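Local structure of N-alpha-acetyltransferase (Sulfolobus solfataricus P2, 4R3L) at residues Tyr40-His45 and Tyr65-Ile70; Lys148-Tyr153 and Ala160-Arg165. The protein transfers the acetyl group of acetyl-CoA to the free alpha-amino group at the N-terminus of proteins, with a preference for those that begin with serine. All blocks are in the same frame, centred on the assembly; numbering follows the deposited sequence.

Contact 1: residues Tyr40-His45 and Tyr65-Ile70; sequences YFFVEH and YIMPRI
Met67 of strand 65-70 pushes its thioether in among three rings of helix 40-45, those of Phe41, Phe42 and His45, and this is the tight part of the contact. Its CG lies anti to the backbone N, and the bend at chi3 (63°) carries CE between the two phenylalanines, 3.6 Å from Phe41 CE2, at the edge of that ring, and 3.6 Å from Phe42 CE1. The sulfur makes Met-aromatic contacts with both rings: Met67 SD lies 3.6 Å from Phe42 CD1, on a line oblique to the ring, and the two side chains cross at about a right angle. An unbranched, pliable methionine suits a place where rings converge from several sides.

His45 closes the group. Its ND1 donates to Phe41 O, one turn back, over 2.8 Å, while His45 N reaches the same oxygen from the opposite face of the carbonyl. The bond fixes the rotation of the imidazole, placing His45 CE1 above one face of the Phe41 ring, toward its rim, and CD2 3.3 Å from Pro68 O, which has no hydrogen-bond partner. An alanine here would probably leave Phe41 O without its side-chain donor and open a gap beside the Met67 sulfur. Toward solvent the packing thins: Arg69 CB only grazes the imidazole edge, and the Arg69 guanidinium forms a salt bridge with Glu71.

The axes of segments 40-45 and 65-70 come within 9.2 Å at 66°, on helix 39-49 and strand 61-72; helix 22-32 packs against Phe42 and Tyr65, and helix 103-119 against Pro68.

Contact 2: residues Lys148-Tyr153 and Ala160-Arg165; sequences KVLKGY and AYLMAR
Leu162 and Lys148 form a hydrogen-bonded pair in the antiparallel beta hairpin of strands 145-150 and 160-166, at the edge of the GNAT sheet. Leu162 N donates to Lys148 O over 2.8 Å, from above the carbonyl plane; the return bond from Lys148 N is weak. The two side chains point to one face of the sheet and run side by side there, and the bend of Lys148 at chi3 (-68°) sets CE 3.7 Å from Leu162 CD1, so CE of the lysine rests against the leucine while its amino end leads away. Leu150 CD1 extends this apolar strip, 4.2 Å from Leu162 CD1. The other face carries the non-hydrogen-bonded pair, with Val149 CG2 at the edge of the Tyr161 ring.

Tyr153 CB packs 3.6 Å from Ala160 CB, where a small methyl suits the close approach. A type II turn from Leu150 to Tyr153 brings the tyrosine back there, with Gly152 taking its positive phi easily and its N bonded to Asp159. Farther out, Tyr153 touches Glu127, a zinc-binding residue, and the bound peptide, while Lys146 makes a cation-pi contact with Tyr161. At the turn end of the ladder, Ala160 N donates almost straight to Leu150 O, 3.1 Å away, at 177°.

In the fold
Both contacts reach one seven-stranded mixed sheet: contact 1 packs a helix on strand 61-72, and contact 2 pairs the last two strands in its order. Their centres are 20 Å apart and their nearest atoms about 8 Å apart, so they do not touch. Between strands 61-72 and 160-166 run strands 83-94 and 123-129, which provide the zinc-binding His88 and Glu127. Contact 1 borders the substrate and coenzyme sites through Phe41, stacked on the substrate-binding Tyr37, and through Tyr65, whose side chain is about 8 Å from the bound coenzyme A. Contact 2 approaches them from the other end of the strand order: the side chain of Ala160 lies about 3 Å from that of Tyr154, which binds substrate, and about 9 Å from the coenzyme.

Contact 1: residues Tyr40-His45 and Tyr65-Ile70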
loop_
_atom_site.group_PDB
_atom_site.type_symbol
_atom_site.label_atom_id
_atom_site.label_comp_id
_atom_site.label_asym_id
_atom_site.label_seq_id
_atom_site.Cartn_x
_atom_site.Cartn_y
_atom_site.Cartn_z
ATOM N N TYR A 40 -4.387 -16.741 -2.647
ATOM C CA TYR A 40 -5.512 -16.607 -1.725
ATOM C C TYR A 40 -5.414 -15.333 -0.878
ATOM O O TYR A 40 -6.419 -14.787 -0.431
ATOM C CB TYR A 40 -5.632 -17.838 -0.811
ATOM C CG TYR A 40 -4.539 -18.008 0.221
ATOM C CD1 TYR A 40 -4.556 -17.279 1.409
ATOM C CD2 TYR A 40 -3.529 -18.949 0.038
ATOM C CE1 TYR A 40 -3.573 -17.445 2.369
ATOM C CE2 TYR A 40 -2.536 -19.133 1.003
ATOM C CZ TYR A 40 -2.569 -18.362 2.161
ATOM O OH TYR A 40 -1.602 -18.507 3.126
ATOM N N PHE A 41 -4.186 -14.882 -0.648
ATOM C CA PHE A 41 -3.952 -13.654 0.112
ATOM C C PHE A 41 -4.517 -12.450 -0.665
ATOM O O PHE A 41 -5.243 -11.623 -0.105
ATOM C CB PHE A 41 -2.461 -13.518 0.378
ATOM C CG PHE A 41 -2.080 -12.378 1.276
ATOM C CD1 PHE A 41 -1.915 -12.578 2.638
ATOM C CD2 PHE A 41 -1.805 -11.123 0.747
ATOM C CE1 PHE A 41 -1.523 -11.538 3.469
ATOM C CE2 PHE A 41 -1.416 -10.075 1.577
ATOM C CZ PHE A 41 -1.271 -10.293 2.941
ATOM N N PHE A 42 -4.196 -12.363 -1.948
ATOM C CA PHE A 42 -4.720 -11.277 -2.777
ATOM C C PHE A 42 -6.240 -11.351 -2.831
ATOM O O PHE A 42 -6.913 -10.339 -2.705
ATOM C CB PHE A 42 -4.121 -11.316 -4.183
ATOM C CG PHE A 42 -2.666 -10.936 -4.227
ATOM C CD1 PHE A 42 -2.293 -9.599 -4.279
ATOM C CD2 PHE A 42 -1.675 -11.902 -4.203
ATOM C CE1 PHE A 42 -0.955 -9.238 -4.322
ATOM C CE2 PHE A 42 -0.332 -11.541 -4.233
ATOM C CZ PHE A 42 0.019 -10.213 -4.293
ATOM N N VAL A 43 -6.787 -12.560 -2.964
ATOM C CA VAL A 43 -8.232 -12.712 -3.069
ATOM C C VAL A 43 -8.934 -12.243 -1.802
ATOM O O VAL A 43 -9.951 -11.543 -1.873
ATOM C CB VAL A 43 -8.621 -14.188 -3.387
ATOM C CG1 VAL A 43 -10.120 -14.415 -3.186
ATOM C CG2 VAL A 43 -8.219 -14.509 -4.800
ATOM N N GLU A 44 -8.396 -12.592 -0.637
ATOM C CA GLU A 44 -9.073 -12.206 0.592
ATOM C C GLU A 44 -9.025 -10.704 0.815
ATOM O O GLU A 44 -9.978 -10.123 1.318
ATOM C CB GLU A 44 -8.485 -12.938 1.788
ATOM C CG GLU A 44 -8.950 -14.392 1.759
ATOM C CD GLU A 44 -8.396 -15.228 2.880
ATOM O OE1 GLU A 44 -7.526 -16.077 2.592
ATOM O OE2 GLU A 44 -8.860 -15.068 4.028
ATOM N N HIS A 45 -7.914 -10.075 0.456
ATOM C CA HIS A 45 -7.843 -8.623 0.623
ATOM C C HIS A 45 -8.775 -7.927 -0.362
ATOM O O HIS A 45 -9.363 -6.889 -0.041
ATOM C CB HIS A 45 -6.398 -8.128 0.460
ATOM C CG HIS A 45 -5.531 -8.429 1.641
ATOM N ND1 HIS A 45 -5.176 -9.713 1.991
ATOM C CD2 HIS A 45 -4.977 -7.615 2.572
ATOM C CE1 HIS A 45 -4.428 -9.680 3.082
ATOM N NE2 HIS A 45 -4.284 -8.419 3.448
ATOM N N TYR A 65 -0.544 -1.530 -8.731
ATOM C CA TYR A 65 -1.662 -1.797 -7.842
ATOM C C TYR A 65 -1.346 -1.316 -6.450
ATOM O O TYR A 65 -0.177 -1.098 -6.105
ATOM C CB TYR A 65 -1.993 -3.304 -7.823
ATOM C CG TYR A 65 -0.933 -4.107 -7.115
ATOM C CD1 TYR A 65 -1.026 -4.366 -5.757
ATOM C CD2 TYR A 65 0.178 -4.587 -7.802
ATOM C CE1 TYR A 65 -0.043 -5.094 -5.099
ATOM C CE2 TYR A 65 1.171 -5.308 -7.151
ATOM C CZ TYR A 65 1.060 -5.546 -5.800
ATOM O OH TYR A 65 2.034 -6.275 -5.144
ATOM N N ILE A 66 -2.386 -1.182 -5.640
ATOM C CA ILE A 66 -2.211 -0.960 -4.218
ATOM C C ILE A 66 -3.193 -1.841 -3.467
ATOM O O ILE A 66 -4.387 -1.823 -3.743
ATOM C CB ILE A 66 -2.405 0.532 -3.828
ATOM C CG1 ILE A 66 -2.169 0.727 -2.323
ATOM C CG2 ILE A 66 -3.794 1.048 -4.248
ATOM C CD1 ILE A 66 -2.136 2.211 -1.907
ATOM N N MET A 67 -2.669 -2.626 -2.527
ATOM C CA MET A 67 -3.492 -3.556 -1.755
ATOM C C MET A 67 -3.540 -3.124 -0.305
ATOM O O MET A 67 -2.502 -3.055 0.346
ATOM C CB MET A 67 -2.923 -4.984 -1.867
ATOM C CG MET A 67 -3.587 -5.968 -0.954
ATOM S SD MET A 67 -3.166 -7.690 -1.406
ATOM C CE MET A 67 -1.393 -7.688 -1.139
ATOM N N PRO A 68 -4.747 -2.838 0.209
ATOM C CA PRO A 68 -4.932 -2.303 1.551
ATOM C C PRO A 68 -5.366 -3.362 2.559
ATOM O O PRO A 68 -5.796 -4.456 2.172
ATOM C CB PRO A 68 -6.066 -1.296 1.341
ATOM C CG PRO A 68 -6.975 -2.059 0.404
ATOM C CD PRO A 68 -6.027 -2.834 -0.534
ATOM N N ARG A 69 -5.269 -3.008 3.836
ATOM C CA ARG A 69 -5.879 -3.778 4.913
ATOM C C ARG A 69 -6.497 -2.771 5.869
ATOM O O ARG A 69 -5.879 -1.753 6.171
ATOM C CB ARG A 69 -4.844 -4.652 5.626
ATOM C CG ARG A 69 -5.409 -5.509 6.740
ATOM C CD ARG A 69 -4.277 -5.933 7.658
ATOM N NE ARG A 69 -4.554 -7.182 8.342
ATOM C CZ ARG A 69 -3.805 -7.652 9.332
ATOM N NH1 ARG A 69 -2.755 -6.951 9.750
ATOM N NH2 ARG A 69 -4.108 -8.809 9.906
ATOM N N ILE A 70 -7.711 -3.032 6.335
ATOM C CA ILE A 70 -8.377 -2.110 7.245
ATOM C C ILE A 70 -8.358 -2.697 8.660
ATOM O O ILE A 70 -8.678 -3.877 8.845
ATOM C CB ILE A 70 -9.822 -1.826 6.818
ATOM C CG1 ILE A 70 -9.859 -1.225 5.405
ATOM C CG2 ILE A 70 -10.479 -0.895 7.831
ATOM C CD1 ILE A 70 -9.105 0.102 5.307
#

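Contact 2: residues Lys148-Tyr153 and Ala160-Arg165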
loop_
_atom_site.group_PDB
_atom_site.type_symbol
_atom_site.label_atom_id
_atom_site.label_comp_id
_atom_site.label_asym_id
_atom_site.label_seq_id
_atom_site.Cartn_x
_atom_site.Cartn_y
_atom_site.Cartn_z
ATOM N N LYS A 148 7.980 4.985 13.503
ATOM C CA LYS A 148 8.653 3.911 14.242
ATOM C C LYS A 148 9.700 3.234 13.367
ATOM O O LYS A 148 9.671 3.341 12.141
ATOM C CB LYS A 148 7.654 2.860 14.748
ATOM C CG LYS A 148 6.576 3.392 15.687
ATOM C CD LYS A 148 6.071 2.328 16.658
ATOM C CE LYS A 148 5.301 1.233 15.950
ATOM N NZ LYS A 148 4.541 0.386 16.915
ATOM N N VAL A 149 10.636 2.534 13.997
ATOM C CA VAL A 149 11.576 1.724 13.233
ATOM C C VAL A 149 11.436 0.267 13.629
ATOM O O VAL A 149 11.908 -0.142 14.687
ATOM C CB VAL A 149 13.024 2.182 13.432
ATOM C CG1 VAL A 149 13.984 1.235 12.721
ATOM C CG2 VAL A 149 13.190 3.600 12.921
ATOM N N LEU A 150 10.765 -0.512 12.786
ATOM C CA LEU A 150 10.569 -1.922 13.076
ATOM C C LEU A 150 11.870 -2.673 12.819
ATOM O O LEU A 150 12.234 -2.958 11.680
ATOM C CB LEU A 150 9.422 -2.491 12.237
ATOM C CG LEU A 150 8.112 -1.707 12.353
ATOM C CD1 LEU A 150 6.972 -2.485 11.722
ATOM C CD2 LEU A 150 7.786 -1.373 13.802
ATOM N N LYS A 151 12.591 -2.984 13.890
ATOM C CA LYS A 151 13.885 -3.633 13.736
ATOM C C LYS A 151 13.737 -5.079 13.243
ATOM O O LYS A 151 12.912 -5.843 13.759
ATOM C CB LYS A 151 14.651 -3.581 15.059
ATOM C CG LYS A 151 14.877 -2.159 15.553
ATOM C CD LYS A 151 14.885 -2.078 17.071
ATOM C CE LYS A 151 15.201 -0.669 17.548
ATOM N NZ LYS A 151 14.255 0.336 16.966
ATOM N N GLY A 152 14.522 -5.423 12.225
ATOM C CA GLY A 152 14.534 -6.759 11.649
ATOM C C GLY A 152 13.185 -7.168 11.090
ATOM O O GLY A 152 12.817 -8.337 11.137
ATOM N N TYR A 153 12.448 -6.200 10.559
ATOM C CA TYR A 153 11.115 -6.456 10.035
ATOM C C TYR A 153 11.116 -7.430 8.851
ATOM O O TYR A 153 10.201 -8.234 8.717
ATOM C CB TYR A 153 10.438 -5.135 9.623
ATOM C CG TYR A 153 8.987 -5.307 9.231
ATOM C CD1 TYR A 153 8.017 -5.548 10.192
ATOM C CD2 TYR A 153 8.590 -5.235 7.903
ATOM C CE1 TYR A 153 6.687 -5.719 9.843
ATOM C CE2 TYR A 153 7.264 -5.404 7.543
ATOM C CZ TYR A 153 6.319 -5.643 8.517
ATOM O OH TYR A 153 4.999 -5.805 8.173
ATOM N N ALA A 160 12.714 -1.893 8.828
ATOM C CA ALA A 160 11.678 -1.122 8.142
ATOM C C ALA A 160 11.413 0.191 8.861
ATOM O O ALA A 160 11.504 0.271 10.080
ATOM C CB ALA A 160 10.389 -1.906 8.050
ATOM N N TYR A 161 11.071 1.221 8.099
ATOM C CA TYR A 161 10.445 2.382 8.690
ATOM C C TYR A 161 8.952 2.139 8.735
ATOM O O TYR A 161 8.378 1.750 7.727
ATOM C CB TYR A 161 10.710 3.651 7.876
ATOM C CG TYR A 161 12.137 4.135 7.840
ATOM C CD1 TYR A 161 12.795 4.513 9.000
ATOM C CD2 TYR A 161 12.808 4.269 6.630
ATOM C CE1 TYR A 161 14.099 4.975 8.957
ATOM C CE2 TYR A 161 14.104 4.732 6.577
ATOM C CZ TYR A 161 14.748 5.081 7.742
ATOM O OH TYR A 161 16.051 5.543 7.678
ATOM N N LEU A 162 8.318 2.385 9.874
ATOM C CA LEU A 162 6.865 2.495 9.896
ATOM C C LEU A 162 6.523 3.948 9.594
ATOM O O LEU A 162 6.828 4.839 10.379
ATOM C CB LEU A 162 6.266 2.070 11.240
ATOM C CG LEU A 162 4.766 1.719 11.201
ATOM C CD1 LEU A 162 4.387 0.822 12.368
ATOM C CD2 LEU A 162 3.874 2.954 11.223
ATOM N N MET A 163 5.912 4.186 8.443
ATOM C CA MET A 163 5.579 5.543 8.058
ATOM C C MET A 163 4.075 5.712 8.141
ATOM O O MET A 163 3.324 4.803 7.780
ATOM C CB MET A 163 6.133 5.829 6.673
ATOM C CG MET A 163 7.662 5.747 6.673
ATOM S SD MET A 163 8.386 6.369 5.174
ATOM C CE MET A 163 7.980 8.111 5.311
ATOM N N ALA A 164 3.635 6.849 8.664
ATOM C CA ALA A 164 2.219 7.038 8.928
ATOM C C ALA A 164 1.803 8.479 8.742
ATOM O O ALA A 164 2.621 9.397 8.827
ATOM C CB ALA A 164 1.869 6.584 10.321
ATOM N N ARG A 165 0.522 8.675 8.500
ATOM C CA ARG A 165 -0.016 10.027 8.541
ATOM C C ARG A 165 -1.498 9.983 8.867
ATOM O O ARG A 165 -2.186 9.008 8.539
ATOM C CB ARG A 165 0.229 10.752 7.218
ATOM C CG ARG A 165 -0.292 10.030 6.002
ATOM C CD ARG A 165 -0.529 11.014 4.853
ATOM N NE ARG A 165 -1.751 11.776 5.071
ATOM C CZ ARG A 165 -2.233 12.698 4.240
ATOM N NH1 ARG A 165 -1.594 12.993 3.115
ATOM N NH2 ARG A 165 -3.360 13.321 4.540
#